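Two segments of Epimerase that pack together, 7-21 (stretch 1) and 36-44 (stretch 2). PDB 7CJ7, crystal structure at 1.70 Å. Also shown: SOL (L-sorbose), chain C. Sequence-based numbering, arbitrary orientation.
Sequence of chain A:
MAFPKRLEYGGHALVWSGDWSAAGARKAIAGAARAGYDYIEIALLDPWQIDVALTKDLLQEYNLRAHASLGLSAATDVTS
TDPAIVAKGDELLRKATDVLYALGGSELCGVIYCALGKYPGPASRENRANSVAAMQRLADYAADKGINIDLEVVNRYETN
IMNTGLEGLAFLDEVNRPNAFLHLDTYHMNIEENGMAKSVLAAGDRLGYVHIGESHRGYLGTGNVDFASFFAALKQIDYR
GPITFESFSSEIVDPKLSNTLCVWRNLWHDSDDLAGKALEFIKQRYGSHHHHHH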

# COMPACT_ATOMS: atom_id res chain seq x y z
N LEU A 7 24.08 1.04 17.45
CA LEU A 7 23.38 -0.15 16.92
C LEU A 7 22.65 -0.82 18.08
O LEU A 7 23.30 -1.28 19.01
CB LEU A 7 24.40 -1.09 16.28
CG LEU A 7 23.79 -2.33 15.63
CD1 LEU A 7 22.72 -1.95 14.63
CD2 LEU A 7 24.86 -3.18 14.98
N GLU A 8 21.32 -0.85 18.05
CA GLU A 8 20.51 -1.48 19.11
C GLU A 8 19.22 -1.97 18.46
O GLU A 8 18.82 -1.38 17.44
CB GLU A 8 20.25 -0.52 20.27
CG GLU A 8 19.81 0.87 19.85
CD GLU A 8 19.52 1.79 21.03
OE1 GLU A 8 19.29 2.98 20.82
OE2 GLU A 8 19.50 1.30 22.16
N TYR A 9 18.63 -3.02 19.02
CA TYR A 9 17.46 -3.72 18.46
C TYR A 9 16.25 -3.49 19.37
O TYR A 9 16.35 -3.64 20.60
CB TYR A 9 17.77 -5.19 18.27
CG TYR A 9 19.02 -5.43 17.46
CD1 TYR A 9 18.97 -5.57 16.09
CD2 TYR A 9 20.26 -5.43 18.07
CE1 TYR A 9 20.12 -5.77 15.35
CE2 TYR A 9 21.42 -5.63 17.35
CZ TYR A 9 21.35 -5.81 15.98
OH TYR A 9 22.51 -6.00 15.28
N GLY A 10 15.13 -3.18 18.74
CA GLY A 10 13.91 -2.80 19.46
C GLY A 10 12.68 -3.46 18.88
O GLY A 10 12.74 -3.95 17.72
N GLY A 11 11.63 -3.51 19.68
CA GLY A 11 10.30 -3.98 19.28
C GLY A 11 9.29 -2.86 19.40
O GLY A 11 9.33 -2.12 20.39
N HIS A 12 8.43 -2.71 18.39
CA HIS A 12 7.31 -1.75 18.41
C HIS A 12 6.28 -2.23 19.43
O HIS A 12 6.04 -3.45 19.49
CB HIS A 12 6.74 -1.60 17.00
CG HIS A 12 5.78 -0.48 16.87
ND1 HIS A 12 4.43 -0.64 17.10
CD2 HIS A 12 5.96 0.82 16.53
CE1 HIS A 12 3.82 0.51 16.91
NE2 HIS A 12 4.73 1.42 16.55
N ALA A 13 5.68 -1.32 20.20
CA ALA A 13 4.75 -1.64 21.30
C ALA A 13 3.59 -2.52 20.80
O ALA A 13 3.15 -3.39 21.57
CB ALA A 13 4.25 -0.36 21.92
N LEU A 14 3.14 -2.32 19.55
CA LEU A 14 1.92 -2.97 19.01
C LEU A 14 2.17 -4.46 18.75
O LEU A 14 1.22 -5.17 18.34
CB LEU A 14 1.50 -2.27 17.71
CG LEU A 14 0.31 -1.32 17.84
CD1 LEU A 14 -0.99 -2.11 17.99
CD2 LEU A 14 0.51 -0.37 19.01
N VAL A 15 3.41 -4.92 18.93
CA VAL A 15 3.71 -6.38 18.90
C VAL A 15 3.06 -7.01 20.13
O VAL A 15 2.68 -8.19 20.03
CB VAL A 15 5.22 -6.64 18.82
CG1 VAL A 15 5.56 -8.08 19.14
CG2 VAL A 15 5.75 -6.26 17.44
N TRP A 16 2.87 -6.24 21.20
CA TRP A 16 2.45 -6.76 22.53
C TRP A 16 1.13 -6.15 23.01
O TRP A 16 0.34 -6.89 23.61
CB TRP A 16 3.55 -6.58 23.57
CG TRP A 16 4.77 -7.41 23.32
CD1 TRP A 16 4.96 -8.72 23.66
CD2 TRP A 16 6.00 -6.96 22.73
NE1 TRP A 16 6.23 -9.12 23.30
CE2 TRP A 16 6.89 -8.06 22.74
CE3 TRP A 16 6.44 -5.74 22.22
CZ2 TRP A 16 8.17 -7.97 22.21
CZ3 TRP A 16 7.71 -5.65 21.71
CH2 TRP A 16 8.57 -6.75 21.72
N SER A 17 0.94 -4.84 22.85
CA SER A 17 -0.17 -4.08 23.49
C SER A 17 -0.77 -3.06 22.52
O SER A 17 -0.01 -2.34 21.88
CB SER A 17 0.29 -3.39 24.75
OG SER A 17 0.70 -4.33 25.72
N GLY A 18 -2.10 -2.98 22.48
CA GLY A 18 -2.84 -2.00 21.66
C GLY A 18 -3.05 -0.68 22.38
O GLY A 18 -3.44 0.30 21.71
N ASP A 19 -2.81 -0.64 23.68
CA ASP A 19 -2.97 0.58 24.52
C ASP A 19 -1.73 0.70 25.40
O ASP A 19 -1.03 -0.32 25.59
CB ASP A 19 -4.24 0.53 25.36
CG ASP A 19 -4.19 -0.50 26.47
OD1 ASP A 19 -3.06 -0.92 26.84
OD2 ASP A 19 -5.27 -0.90 26.95
N TRP A 20 -1.46 1.89 25.91
CA TRP A 20 -0.35 2.12 26.86
C TRP A 20 -0.92 2.42 28.25
O TRP A 20 -0.50 3.41 28.86
CB TRP A 20 0.59 3.22 26.36
CG TRP A 20 1.95 3.11 26.97
CD1 TRP A 20 2.45 3.83 28.01
CD2 TRP A 20 2.96 2.13 26.64
NE1 TRP A 20 3.70 3.39 28.33
CE2 TRP A 20 4.05 2.36 27.51
CE3 TRP A 20 3.04 1.09 25.71
CZ2 TRP A 20 5.21 1.59 27.45
CZ3 TRP A 20 4.19 0.33 25.66
CH2 TRP A 20 5.26 0.58 26.52
N SER A 21 -1.84 1.58 28.72
CA SER A 21 -2.32 1.57 30.13
C SER A 21 -1.19 1.07 31.03
O SER A 21 -0.19 0.57 30.50
CB SER A 21 -3.55 0.70 30.27
OG SER A 21 -3.22 -0.66 30.04
N GLY A 36 14.60 -10.34 24.42
CA GLY A 36 16.03 -9.97 24.38
C GLY A 36 16.27 -8.68 23.60
O GLY A 36 17.41 -8.43 23.20
N TYR A 37 15.23 -7.87 23.39
CA TYR A 37 15.38 -6.54 22.75
C TYR A 37 16.12 -5.59 23.70
O TYR A 37 16.08 -5.77 24.94
CB TYR A 37 14.02 -5.97 22.33
CG TYR A 37 13.41 -6.68 21.15
CD1 TYR A 37 13.73 -6.31 19.85
CD2 TYR A 37 12.55 -7.75 21.32
CE1 TYR A 37 13.18 -6.97 18.76
CE2 TYR A 37 11.98 -8.40 20.24
CZ TYR A 37 12.31 -8.02 18.96
OH TYR A 37 11.76 -8.66 17.88
N ASP A 38 16.82 -4.61 23.12
CA ASP A 38 17.53 -3.52 23.85
C ASP A 38 16.54 -2.41 24.24
O ASP A 38 16.74 -1.78 25.29
CB ASP A 38 18.65 -2.94 23.00
CG ASP A 38 19.69 -3.97 22.60
OD1 ASP A 38 20.20 -4.64 23.52
OD2 ASP A 38 19.96 -4.10 21.40
N TYR A 39 15.53 -2.15 23.41
CA TYR A 39 14.57 -1.05 23.68
C TYR A 39 13.18 -1.44 23.18
O TYR A 39 13.03 -2.39 22.39
CB TYR A 39 15.04 0.26 23.04
CG TYR A 39 15.02 0.31 21.54
CD1 TYR A 39 13.90 0.73 20.85
CD2 TYR A 39 16.11 -0.10 20.79
CE1 TYR A 39 13.88 0.78 19.46
CE2 TYR A 39 16.09 -0.08 19.41
CZ TYR A 39 14.97 0.34 18.73
OH TYR A 39 14.94 0.35 17.37
N ILE A 40 12.19 -0.73 23.69
CA ILE A 40 10.80 -0.76 23.15
C ILE A 40 10.55 0.59 22.47
O ILE A 40 11.01 1.62 22.98
CB ILE A 40 9.79 -1.04 24.27
CG1 ILE A 40 8.37 -1.10 23.70
CG2 ILE A 40 9.92 -0.02 25.38
CD1 ILE A 40 7.47 -2.05 24.40
N GLU A 41 9.85 0.55 21.34
CA GLU A 41 9.43 1.77 20.63
C GLU A 41 7.98 2.03 21.03
O GLU A 41 7.11 1.25 20.66
CB GLU A 41 9.59 1.61 19.12
CG GLU A 41 9.34 2.90 18.37
CD GLU A 41 9.52 2.72 16.88
OE1 GLU A 41 10.65 2.40 16.47
OE2 GLU A 41 8.51 2.85 16.16
N ILE A 42 7.77 3.09 21.80
CA ILE A 42 6.42 3.45 22.30
C ILE A 42 5.72 4.30 21.24
O ILE A 42 6.32 5.27 20.78
CB ILE A 42 6.53 4.17 23.65
CG1 ILE A 42 7.24 3.29 24.68
CG2 ILE A 42 5.16 4.62 24.12
CD1 ILE A 42 7.58 3.98 25.98
N ALA A 43 4.50 3.93 20.87
CA ALA A 43 3.63 4.69 19.94
C ALA A 43 2.96 5.82 20.73
O ALA A 43 2.20 5.53 21.66
CB ALA A 43 2.61 3.75 19.34
N LEU A 44 3.30 7.07 20.41
CA LEU A 44 2.86 8.29 21.15
C LEU A 44 1.89 9.10 20.29
O LEU A 44 2.08 10.33 20.18
CB LEU A 44 4.08 9.14 21.47
CG LEU A 44 4.92 8.71 22.67
CD1 LEU A 44 6.01 9.74 22.95
CD2 LEU A 44 4.04 8.50 23.90
C1 SOL C . 3.31 3.20 9.76
O1 SOL C . 2.97 2.44 8.62
C2 SOL C . 4.66 2.83 10.29
O2 SOL C . 5.48 2.27 9.57
C3 SOL C . 4.97 3.11 11.75
O3 SOL C . 6.36 3.12 11.98
C4 SOL C . 4.34 4.42 12.21
O4 SOL C . 4.88 5.50 11.44
C5 SOL C . 4.56 4.73 13.69
O5 SOL C . 4.10 6.05 13.98
C6 SOL C . 3.86 3.76 14.62
O6 SOL C . 4.14 4.07 15.98

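Tyr37 and Tyr39 bury the most surface in this contact, 78 Å² each: the Tyr39 ring packs over Gly10, and the Tyr37 ring over Gly11, with Trp16 beside it. The strand ending at His12 runs parallel to strand 39-43, with Gly10 paired to Tyr39, Gly11 to Ile40 and His12 to Glu41. The ladder is read from its hydrogen bonds: Tyr39 N to Tyr9 O (3.3 Å), Gly11 N to Tyr39 O (3.2 Å), Glu41 N to Gly11 O (2.9 Å, 172°) and Ala13 N to Glu41 O (3.0 Å).

The Tyr39 ring lies flat over Gly10, whose CA sits 3.4 Å from the ring centroid and 11° off its normal, a CH-pi contact. An ideal CB on Gly10 would fall 2.1 Å from Tyr39 CE1, so the ring occupies the space a side chain would need. Tyr37 carries Gly11 CA over one face, while Trp16 directs its edge toward the Tyr37 face, with planes at 85° and Trp16 CH2 4.1 Å from Tyr37 CE2.

Trp20, covering 68 Å², extends the apolar side. Ile42 CG1 stands over its six-membered ring, 4.1 Å from the centroid, and Ile40 CD1 meets the ring edge, 4.0 Å from Trp20 CH2.

Just before strand 39-43, Asp38 OD2 accepts from Tyr9 N (2.9 Å, 172°), and Tyr9 O receives Asp38 N at 2.7 Å.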